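Protein osa (PDB 4O7K) suppresses the oncogenicity of Agrobacterium tumefaciens and acts as a plasmid fertility inhibition factor of the ParB/Srx superfamily. Local coordinates at residues A[18-22]-A[72-76]; A[62-68]-A[177-183]. The protein carries 1 engineered substitution. All coordinates share one frame. Residues are numbered along the deposited sequence.

Overall arrangement
From the N terminus the chain runs through helix 4-24, whose last turns supply residues 18-22 of contact 1. It then forms strands 34-35, 44-47 and 55-58 and reaches the turn of 62-68, the first half of contact 2. Strand 67-72 leads straight into helix 73-81, where 72-76, the strand end and first helix turn, close contact 1 over 49 intervening residues. Contact 2 closes only near the C terminus, when 177-183 returns to 62-68 after 108 residues. The two loops therefore cross. Contact 1 ties the N-terminal helix to helix 73-81. Contact 2 ties the C-terminal strand and helix to strand 67-72. Their centres lie about 26 Å apart, on opposite sides of the chain's centre.

Contact 1. Residues A[18-22]-A[72-76]; sequences LDKEL and NGLAF
Two helical pieces meet here through leucine side chains. Residues 18-22 are regular alpha-helix, with Leu22 N hydrogen-bonded to Leu18 O at 2.8 Å. Asn72 ends a strand, and 73-76 begin helix 73-81. The closest CA atoms across the pair are those of Leu18 and Leu74, 6.6 Å apart. Asn72 comes first, with phi/psi of -68/112, and is the N-cap of the helix. Its t rotamer (chi1 179°) brings OD1 back over the turn, where it accepts a hydrogen bond from Ala75 N at 3.2 Å. The main chain closes the same turn, with Phe76 N to Asn72 O at 2.8 Å. The amide of Asn72 also borders the interface: ND2 is 3.8 Å from Leu22 CD2. Gly73 follows, already helical (phi/psi -48/-48). Leu74 contributes most; the opposing segment covers 93 Å² of it. Its CA-CB bond points toward 18-22, in an m,t rotamer. Leu74 CD2 is 3.8 Å from Leu18 CD2, and Leu74 CB is 3.9 Å from Leu22 CD2. Leu74 CD1 lies 3.5 Å from Glu21 OE1, while the carboxylate of Glu21 is salt-bridged to Arg17. Leu18 and Leu22 are also m,t and stand one turn apart. The CA-CB bond of Ala75 points away, yet CB remains 4.3 Å from Leu22 CD2. Buried area is modest, 256 Å². The arrangement is apolar helix-helix packing at the surface, against a side-chain-capped helix start. Leu18 touches Tyr77, Arg78 and Leu81 of helix 73-81, and Asp19 forms a salt bridge to Arg78. Strand 67-72 enters this helix directly, and Phe76 meets Phe154 of strand 153-158 edge-to-face.

Contact 2. Residues A[62-68]-A[177-183]; sequences AAQSDFI and IQVSKLR
A beta turn and the following strand pair with a short strand leading into a helix. Ala63 to Asp66 form a type I turn, closed by a hydrogen bond from Asp66 N to Ala63 O (3.0 Å). Asp66 OD2 also accepts from Ala63 N (2.8 Å). Residues 67-68 and 177-178 pair antiparallel. Ile68 and Ile177 are a hydrogen-bonded pair (CA-CA 5.3 Å; Ile68 N to Ile177 O 2.7 Å, Ile177 N to Ile68 O 3.0 Å). Phe67 and Gln178 form the next, non-hydrogen-bonded pair. One more backbone hydrogen bond, Val179 N to Asp66 O (2.9 Å), follows where helix 179-189 starts after its N-cap, Gln178.

Side chains and one backbone NH add hydrogen bonds to the turn and Ala62. Gln64 O accepts from Gln178 NE2 at 3.1 Å and weakly from Ser180 N at 3.4 Å. Gln64 is m,m, which brings its end to Arg183, extended in m,t,t. Arg183 NH1 donates to Gln64 OE1 (2.7 Å), and Arg183 NH2 to Ala62 O (2.9 Å) and also to Ala59 O. One water joins Ala62 O to Arg183 NH1, another Gln64 NE2 to Ser180 O.

Ile68 CB and Ile177 CG2, 4.1 Å apart, share one face of the sheet. Ile68 also packs on the helix: CD1 to Leu182 CD2 3.5 Å, CG1 to Val179 CG2 4.0 Å. On the other face, Phe67 (chi1 -81°, m) sets its ring under Gln178 CB, a CH-pi contact 3.8 Å from the centroid.

The pairing puts 177-178 at the edge of the three-stranded sheet. Main-chain carbonyls of 62-68 accept most of these bonds, met by backbone NH groups and by the side chains of Gln178 and Arg183.

Contact 1. Residues A[18-22]-A[72-76]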
loop_
_atom_site.group_PDB
_atom_site.type_symbol
_atom_site.label_atom_id
_atom_site.label_comp_id
_atom_site.label_asym_id
_atom_site.label_seq_id
_atom_site.Cartn_x
_atom_site.Cartn_y
_atom_site.Cartn_z
ATOM N N LEU A 18 -9.839 -8.262 -10.283
ATOM C CA LEU A 18 -8.902 -7.148 -10.279
ATOM C C LEU A 18 -8.347 -6.886 -11.681
ATOM O O LEU A 18 -8.158 -5.736 -12.069
ATOM C CB LEU A 18 -7.767 -7.425 -9.292
ATOM C CG LEU A 18 -8.232 -7.385 -7.831
ATOM C CD1 LEU A 18 -7.183 -7.982 -6.895
ATOM C CD2 LEU A 18 -8.587 -5.963 -7.412
ATOM N N ASP A 19 -8.101 -7.957 -12.434
ATOM C CA ASP A 19 -7.557 -7.846 -13.783
ATOM C C ASP A 19 -8.479 -6.987 -14.624
ATOM O O ASP A 19 -8.034 -6.078 -15.333
ATOM C CB ASP A 19 -7.390 -9.221 -14.435
ATOM C CG ASP A 19 -6.170 -9.979 -13.928
ATOM O OD1 ASP A 19 -5.275 -9.359 -13.308
ATOM O OD2 ASP A 19 -6.103 -11.209 -14.163
ATOM N N LYS A 20 -9.774 -7.269 -14.514
ATOM C CA LYS A 20 -10.788 -6.531 -15.258
ATOM C C LYS A 20 -10.991 -5.100 -14.750
ATOM O O LYS A 20 -11.118 -4.180 -15.552
ATOM C CB LYS A 20 -12.110 -7.292 -15.223
ATOM C CG LYS A 20 -11.985 -8.675 -15.824
ATOM C CD LYS A 20 -13.324 -9.347 -15.998
ATOM C CE LYS A 20 -13.144 -10.663 -16.730
ATOM N NZ LYS A 20 -12.530 -10.453 -18.080
ATOM N N GLU A 21 -11.029 -4.910 -13.432
ATOM C CA GLU A 21 -11.180 -3.568 -12.871
ATOM C C GLU A 21 -10.019 -2.699 -13.318
ATOM O O GLU A 21 -10.199 -1.533 -13.669
ATOM C CB GLU A 21 -11.259 -3.599 -11.343
ATOM C CG GLU A 21 -12.530 -4.227 -10.802
ATOM C CD GLU A 21 -12.504 -4.400 -9.297
ATOM O OE1 GLU A 21 -11.479 -4.053 -8.674
ATOM O OE2 GLU A 21 -13.512 -4.880 -8.733
ATOM N N LEU A 22 -8.827 -3.280 -13.324
ATOM C CA LEU A 22 -7.624 -2.565 -13.741
ATOM C C LEU A 22 -7.660 -2.244 -15.229
ATOM O O LEU A 22 -7.231 -1.164 -15.654
ATOM C CB LEU A 22 -6.374 -3.387 -13.402
ATOM C CG LEU A 22 -5.964 -3.347 -11.931
ATOM C CD1 LEU A 22 -4.997 -4.475 -11.611
ATOM C CD2 LEU A 22 -5.348 -1.997 -11.587
ATOM N N ASN A 72 -0.790 1.996 -7.108
ATOM C CA ASN A 72 -2.173 1.751 -7.435
ATOM C C ASN A 72 -2.696 0.682 -6.481
ATOM O O ASN A 72 -2.261 -0.475 -6.537
ATOM C CB ASN A 72 -2.267 1.308 -8.899
ATOM C CG ASN A 72 -3.678 1.008 -9.338
ATOM O OD1 ASN A 72 -4.465 0.410 -8.604
ATOM N ND2 ASN A 72 -4.002 1.408 -10.562
ATOM N N GLY A 73 -3.614 1.063 -5.597
ATOM C CA GLY A 73 -4.150 0.133 -4.608
ATOM C C GLY A 73 -4.603 -1.213 -5.156
ATOM O O GLY A 73 -4.251 -2.264 -4.609
ATOM N N LEU A 74 -5.385 -1.195 -6.234
ATOM C CA LEU A 74 -5.866 -2.442 -6.834
ATOM C C LEU A 74 -4.720 -3.299 -7.376
ATOM O O LEU A 74 -4.768 -4.525 -7.302
ATOM C CB LEU A 74 -6.849 -2.155 -7.966
ATOM C CG LEU A 74 -8.206 -1.545 -7.603
ATOM C CD1 LEU A 74 -9.077 -1.502 -8.844
ATOM C CD2 LEU A 74 -8.899 -2.309 -6.477
ATOM N N ALA A 75 -3.710 -2.652 -7.950
ATOM C CA ALA A 75 -2.560 -3.396 -8.469
ATOM C C ALA A 75 -1.743 -3.988 -7.325
ATOM O O ALA A 75 -1.224 -5.107 -7.427
ATOM C CB ALA A 75 -1.697 -2.508 -9.326
ATOM N N PHE A 76 -1.618 -3.220 -6.251
ATOM C CA PHE A 76 -0.876 -3.646 -5.069
ATOM C C PHE A 76 -1.563 -4.856 -4.448
ATOM O O PHE A 76 -0.910 -5.848 -4.111
ATOM C CB PHE A 76 -0.780 -2.486 -4.072
ATOM C CG PHE A 76 -0.024 -2.810 -2.818
ATOM C CD1 PHE A 76 1.347 -2.605 -2.746
ATOM C CD2 PHE A 76 -0.687 -3.286 -1.697
ATOM C CE1 PHE A 76 2.040 -2.875 -1.579
ATOM C CE2 PHE A 76 0.002 -3.552 -0.528
ATOM C CZ PHE A 76 1.369 -3.353 -0.475
#

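Contact 2. Residues A[62-68]-A[177-183]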
loop_
_atom_site.group_PDB
_atom_site.type_symbol
_atom_site.label_atom_id
_atom_site.label_comp_id
_atom_site.label_asym_id
_atom_site.label_seq_id
_atom_site.Cartn_x
_atom_site.Cartn_y
_atom_site.Cartn_z
ATOM N N ALA A 62 11.170 6.155 7.914
ATOM C CA ALA A 62 12.010 5.730 6.795
ATOM C C ALA A 62 13.483 6.141 6.933
ATOM O O ALA A 62 13.804 7.173 7.527
ATOM C CB ALA A 62 11.448 6.283 5.489
ATOM N N ALA A 63 14.374 5.327 6.363
ATOM C CA ALA A 63 15.777 5.701 6.226
ATOM C C ALA A 63 15.952 6.634 5.032
ATOM O O ALA A 63 15.160 6.604 4.086
ATOM C CB ALA A 63 16.659 4.452 6.065
ATOM N N GLN A 64 16.992 7.461 5.075
ATOM C CA GLN A 64 17.339 8.326 3.949
ATOM C C GLN A 64 17.563 7.528 2.662
ATOM O O GLN A 64 17.375 8.043 1.548
ATOM C CB GLN A 64 18.591 9.143 4.282
ATOM C CG GLN A 64 18.369 10.220 5.341
ATOM C CD GLN A 64 17.623 11.403 4.787
ATOM O OE1 GLN A 64 16.395 11.447 4.816
ATOM N NE2 GLN A 64 18.362 12.374 4.265
ATOM N N SER A 65 17.968 6.269 2.829
ATOM C CA SER A 65 18.300 5.398 1.718
ATOM C C SER A 65 17.079 4.681 1.139
ATOM O O SER A 65 17.161 4.069 0.070
ATOM C CB SER A 65 19.344 4.370 2.164
ATOM O OG SER A 65 18.825 3.554 3.204
ATOM N N ASP A 66 15.950 4.740 1.843
ATOM C CA ASP A 66 14.726 4.101 1.365
ATOM C C ASP A 66 14.159 4.869 0.176
ATOM O O ASP A 66 14.539 6.010 -0.077
ATOM C CB ASP A 66 13.665 4.040 2.459
ATOM C CG ASP A 66 14.004 3.067 3.557
ATOM O OD1 ASP A 66 14.715 2.074 3.286
ATOM O OD2 ASP A 66 13.537 3.298 4.694
ATOM N N PHE A 67 13.243 4.236 -0.543
ATOM C CA PHE A 67 12.571 4.869 -1.668
ATOM C C PHE A 67 11.070 4.816 -1.470
ATOM O O PHE A 67 10.544 3.849 -0.923
ATOM C CB PHE A 67 12.946 4.179 -2.982
ATOM C CG PHE A 67 14.266 4.609 -3.534
ATOM C CD1 PHE A 67 15.448 4.201 -2.939
ATOM C CD2 PHE A 67 14.326 5.429 -4.645
ATOM C CE1 PHE A 67 16.659 4.612 -3.444
ATOM C CE2 PHE A 67 15.535 5.839 -5.159
ATOM C CZ PHE A 67 16.702 5.439 -4.555
ATOM N N ILE A 68 10.376 5.861 -1.903
ATOM C CA ILE A 68 8.925 5.848 -1.861
ATOM C C ILE A 68 8.363 5.453 -3.219
ATOM O O ILE A 68 8.811 5.933 -4.262
ATOM C CB ILE A 68 8.371 7.213 -1.426
ATOM C CG1 ILE A 68 8.621 7.407 0.079
ATOM C CG2 ILE A 68 6.881 7.300 -1.734
ATOM C CD1 ILE A 68 8.700 8.853 0.497
ATOM N N ILE A 177 10.709 7.760 -5.732
ATOM C CA ILE A 177 11.554 8.880 -5.335
ATOM C C ILE A 177 12.253 8.532 -4.028
ATOM O O ILE A 177 11.641 7.982 -3.109
ATOM C CB ILE A 177 10.740 10.209 -5.185
ATOM C CG1 ILE A 177 11.676 11.375 -4.864
ATOM C CG2 ILE A 177 9.632 10.076 -4.124
ATOM C CD1 ILE A 177 10.993 12.738 -4.937
ATOM N N GLN A 178 13.547 8.823 -3.947
ATOM C CA GLN A 178 14.299 8.484 -2.741
ATOM C C GLN A 178 13.845 9.347 -1.576
ATOM O O GLN A 178 13.580 10.539 -1.741
ATOM C CB GLN A 178 15.801 8.645 -2.968
ATOM C CG GLN A 178 16.640 8.206 -1.779
ATOM C CD GLN A 178 18.110 8.094 -2.120
ATOM O OE1 GLN A 178 18.492 8.196 -3.286
ATOM N NE2 GLN A 178 18.946 7.888 -1.104
ATOM N N VAL A 179 13.730 8.738 -0.402
ATOM C CA VAL A 179 13.233 9.440 0.772
ATOM C C VAL A 179 14.027 10.718 1.049
ATOM O O VAL A 179 13.447 11.766 1.325
ATOM C CB VAL A 179 13.253 8.522 2.005
ATOM C CG1 VAL A 179 13.045 9.334 3.292
ATOM C CG2 VAL A 179 12.176 7.471 1.863
ATOM N N SER A 180 15.350 10.642 0.938
ATOM C CA SER A 180 16.201 11.802 1.194
ATOM C C SER A 180 15.884 12.963 0.243
ATOM O O SER A 180 15.876 14.125 0.648
ATOM C CB SER A 180 17.678 11.407 1.079
ATOM O OG SER A 180 17.990 11.048 -0.252
ATOM N N LYS A 181 15.621 12.645 -1.019
ATOM C CA LYS A 181 15.330 13.669 -2.007
ATOM C C LYS A 181 13.953 14.289 -1.755
ATOM O O LYS A 181 13.767 15.503 -1.911
ATOM C CB LYS A 181 15.406 13.088 -3.419
ATOM C CG LYS A 181 15.133 14.102 -4.532
ATOM C CD LYS A 181 15.433 13.501 -5.898
ATOM C CE LYS A 181 15.285 14.522 -7.017
ATOM N NZ LYS A 181 13.861 14.871 -7.273
ATOM N N LEU A 182 12.989 13.461 -1.360
ATOM C CA LEU A 182 11.642 13.966 -1.101
ATOM C C LEU A 182 11.652 14.866 0.132
ATOM O O LEU A 182 11.060 15.954 0.121
ATOM C CB LEU A 182 10.640 12.818 -0.918
ATOM C CG LEU A 182 9.189 13.289 -0.757
ATOM C CD1 LEU A 182 8.760 14.114 -1.958
ATOM C CD2 LEU A 182 8.232 12.136 -0.565
ATOM N N ARG A 183 12.330 14.417 1.187
ATOM C CA ARG A 183 12.442 15.218 2.407
ATOM C C ARG A 183 13.035 16.590 2.083
ATOM O O ARG A 183 12.531 17.628 2.523
ATOM C CB ARG A 183 13.291 14.491 3.451
ATOM C CG ARG A 183 12.523 13.429 4.226
ATOM C CD ARG A 183 13.438 12.597 5.115
ATOM N NE ARG A 183 12.688 11.639 5.923
ATOM C CZ ARG A 183 13.231 10.572 6.512
ATOM N NH1 ARG A 183 14.527 10.326 6.380
ATOM N NH2 ARG A 183 12.481 9.747 7.233
HETATM O O HOH W 1 15.976 8.865 8.364
HETATM O O HOH W 2 17.191 14.782 2.735
#